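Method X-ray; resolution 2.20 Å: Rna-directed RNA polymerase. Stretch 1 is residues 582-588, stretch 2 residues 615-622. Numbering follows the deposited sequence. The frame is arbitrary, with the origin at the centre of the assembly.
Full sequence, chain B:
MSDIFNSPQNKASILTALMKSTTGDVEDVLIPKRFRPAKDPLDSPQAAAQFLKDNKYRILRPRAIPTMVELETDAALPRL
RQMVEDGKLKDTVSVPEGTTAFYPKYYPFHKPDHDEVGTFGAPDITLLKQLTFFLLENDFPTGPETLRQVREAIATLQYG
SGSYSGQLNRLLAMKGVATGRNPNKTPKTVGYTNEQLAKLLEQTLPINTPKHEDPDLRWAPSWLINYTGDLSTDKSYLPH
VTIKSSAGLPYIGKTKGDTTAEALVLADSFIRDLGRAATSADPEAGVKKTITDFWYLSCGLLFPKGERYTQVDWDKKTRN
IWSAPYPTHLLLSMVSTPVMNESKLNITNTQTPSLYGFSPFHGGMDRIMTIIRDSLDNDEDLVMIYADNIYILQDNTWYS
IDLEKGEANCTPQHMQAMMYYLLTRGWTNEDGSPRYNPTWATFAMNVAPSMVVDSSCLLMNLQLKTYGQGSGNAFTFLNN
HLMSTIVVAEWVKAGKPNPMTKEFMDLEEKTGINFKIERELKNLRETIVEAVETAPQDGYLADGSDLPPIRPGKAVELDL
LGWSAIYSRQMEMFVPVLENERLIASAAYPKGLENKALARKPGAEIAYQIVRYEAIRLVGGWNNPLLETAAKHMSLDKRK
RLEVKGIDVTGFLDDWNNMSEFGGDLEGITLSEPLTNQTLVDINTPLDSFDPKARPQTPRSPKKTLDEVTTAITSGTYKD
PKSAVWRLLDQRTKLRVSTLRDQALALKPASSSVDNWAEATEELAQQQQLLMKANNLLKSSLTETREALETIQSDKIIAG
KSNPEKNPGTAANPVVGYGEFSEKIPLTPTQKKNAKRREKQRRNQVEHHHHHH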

# COMPACT_ATOMS: atom_id res chain seq x y z
N ARG B 582 5.18 14.27 -12.79
CA ARG B 582 4.87 12.85 -13.01
C ARG B 582 4.58 12.57 -14.49
O ARG B 582 5.04 11.57 -15.03
CB ARG B 582 3.65 12.43 -12.17
CG ARG B 582 3.90 12.49 -10.69
CD ARG B 582 2.73 11.88 -9.96
NE ARG B 582 2.85 12.13 -8.53
CZ ARG B 582 2.60 11.24 -7.58
NH1 ARG B 582 2.20 10.01 -7.90
NH2 ARG B 582 2.73 11.56 -6.30
N LEU B 583 3.82 13.47 -15.14
CA LEU B 583 3.48 13.36 -16.56
C LEU B 583 4.75 13.36 -17.42
O LEU B 583 4.92 12.47 -18.24
CB LEU B 583 2.54 14.53 -16.97
CG LEU B 583 1.96 14.52 -18.39
CD1 LEU B 583 0.91 13.41 -18.56
CD2 LEU B 583 1.33 15.87 -18.71
N ILE B 584 5.64 14.33 -17.19
CA ILE B 584 6.91 14.47 -17.91
C ILE B 584 7.82 13.25 -17.66
O ILE B 584 8.32 12.69 -18.63
CB ILE B 584 7.60 15.81 -17.55
CG1 ILE B 584 6.74 17.03 -17.97
CG2 ILE B 584 9.04 15.93 -18.08
CD1 ILE B 584 6.51 17.31 -19.51
N ALA B 585 7.99 12.81 -16.40
CA ALA B 585 8.84 11.65 -16.09
C ALA B 585 8.35 10.40 -16.83
O ALA B 585 9.16 9.67 -17.40
CB ALA B 585 8.86 11.41 -14.58
N SER B 586 7.04 10.19 -16.85
CA SER B 586 6.39 9.05 -17.51
C SER B 586 6.52 9.13 -19.05
O SER B 586 6.76 8.10 -19.70
CB SER B 586 4.94 8.94 -17.07
OG SER B 586 4.39 7.73 -17.54
N ALA B 587 6.46 10.35 -19.63
CA ALA B 587 6.66 10.58 -21.07
C ALA B 587 8.12 10.33 -21.45
O ALA B 587 8.38 9.75 -22.51
CB ALA B 587 6.28 12.01 -21.45
N ALA B 588 9.07 10.75 -20.60
CA ALA B 588 10.51 10.58 -20.83
C ALA B 588 10.94 9.11 -20.68
O ALA B 588 11.67 8.60 -21.53
CB ALA B 588 11.31 11.46 -19.87
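Stretch 2 (615-622) AIRLVGGW

Stretch 2 packs on stretch 1 as one helix against another, running the opposite way. Residues 582-588 are helical throughout, with phi/psi values near -65/-43 and backbone bonds of the i to i+4 type, such as Ala 587 N to Leu 583 O at 3.0 Å. Stretch 2 enters as a regular helix, in which Val 619 N bonds to Ala 615 O at 3.0 Å, and then widens into a pi-type turn over 617-621. The evidence for the widening is a pair of i to i+5 bonds: Gly 621 N to Ile 616 O at 3.0 Å and Trp 622 N to Arg 617 O at 2.9 Å.

The N-to-C directions of the two axes make an angle of 171°, so the helices are nearly antiparallel, and the axes approach to 10.2 Å. The register is set by Ala 587 and Ile 616, whose CA atoms lie 6.9 Å apart. The contact is modest, burying 222 Å² summed over both sides, and no hydrogen bond crosses it; packing is by van der Waals contact.

Leu 583 gives the largest share, 81 Å². Its CA-to-CB bond points sideways, but with chi1 in t and chi2 in p the end of the side chain comes nearer to stretch 2 and sits as a knob among Ile 616, Val 619, Gly 620 and Gly 621. Its CD1 is 3.9 Å from Ile 616 CD1, 4.1 Å from Val 619 CG2 and 3.8 Å from Gly 621 N, while its CD2 lies 4.1 Å from Gly 620 O. The two glycines leave backbone as part of the wall of this hole. At Gly 620, phi/psi of 156/-9 would jam a CB against the preceding carbonyl oxygen, so the backbone by itself calls for glycine. At Gly 621 an ideal CB would fall 2.7 Å from Ile 616 O, the acceptor of its own backbone bond.

Ile 616 answers from the other side with 72 Å². Its CA-to-CB bond points toward stretch 1, and its chi angles are also t and p. Its CD1 reaches the backbone of the facing helix, 3.6 Å from Leu 583 O and 3.8 Å from Ala 587 N, two atoms already paired by their own helical bond. The same CD1 lies 3.8 Å from Ser 586 OG, a hydroxyl whose hydrogen bonding is satisfied elsewhere in the structure. The small side chain of Ala 587 adds a looser contact, its CB 4.4 Å from Ile 616 CG1.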

# COMPACT_ATOMS: atom_id res chain seq x y z
N ALA B 615 -2.51 6.40 -23.22
CA ALA B 615 -2.59 6.57 -21.77
C ALA B 615 -1.95 7.87 -21.31
O ALA B 615 -2.56 8.57 -20.50
CB ALA B 615 -1.97 5.39 -21.04
N ILE B 616 -0.78 8.25 -21.88
CA ILE B 616 -0.13 9.51 -21.53
C ILE B 616 -1.07 10.72 -21.91
O ILE B 616 -1.16 11.70 -21.16
CB ILE B 616 1.33 9.65 -22.07
CG1 ILE B 616 2.13 10.68 -21.26
CG2 ILE B 616 1.41 9.96 -23.56
CD1 ILE B 616 2.65 10.19 -19.86
N ARG B 617 -1.82 10.59 -23.02
CA ARG B 617 -2.79 11.60 -23.44
C ARG B 617 -3.97 11.65 -22.46
O ARG B 617 -4.30 12.72 -21.97
CB ARG B 617 -3.29 11.32 -24.86
CG ARG B 617 -2.22 11.48 -25.94
CD ARG B 617 -2.70 10.93 -27.28
NE ARG B 617 -3.71 11.81 -27.86
CZ ARG B 617 -4.54 11.47 -28.85
NH1 ARG B 617 -4.51 10.25 -29.36
NH2 ARG B 617 -5.40 12.35 -29.32
N LEU B 618 -4.55 10.47 -22.13
CA LEU B 618 -5.70 10.31 -21.23
C LEU B 618 -5.52 10.91 -19.85
O LEU B 618 -6.44 11.54 -19.32
CB LEU B 618 -6.02 8.83 -21.03
CG LEU B 618 -6.87 8.11 -22.02
CD1 LEU B 618 -6.78 6.63 -21.79
CD2 LEU B 618 -8.30 8.52 -21.88
N VAL B 619 -4.38 10.64 -19.23
CA VAL B 619 -4.12 11.06 -17.85
C VAL B 619 -3.83 12.55 -17.73
O VAL B 619 -3.86 13.06 -16.62
CB VAL B 619 -3.01 10.21 -17.17
CG1 VAL B 619 -3.50 8.78 -17.01
CG2 VAL B 619 -1.68 10.29 -17.93
N GLY B 620 -3.60 13.24 -18.84
CA GLY B 620 -3.37 14.68 -18.77
C GLY B 620 -2.59 15.33 -19.88
O GLY B 620 -2.50 16.56 -19.93
N GLY B 621 -2.01 14.52 -20.75
CA GLY B 621 -1.22 15.01 -21.88
C GLY B 621 -2.10 15.70 -22.89
O GLY B 621 -1.64 16.62 -23.59
N TRP B 622 -3.41 15.32 -22.92
CA TRP B 622 -4.39 15.94 -23.79
C TRP B 622 -4.40 17.45 -23.60
O TRP B 622 -4.73 18.15 -24.54
CB TRP B 622 -5.82 15.38 -23.56
CG TRP B 622 -6.37 15.60 -22.18
CD1 TRP B 622 -6.30 14.74 -21.13
CD2 TRP B 622 -7.09 16.76 -21.70
NE1 TRP B 622 -6.90 15.30 -20.02
CE2 TRP B 622 -7.41 16.53 -20.35
CE3 TRP B 622 -7.50 17.96 -22.30
CZ2 TRP B 622 -8.13 17.45 -19.57
CZ3 TRP B 622 -8.22 18.88 -21.53
CH2 TRP B 622 -8.51 18.63 -20.18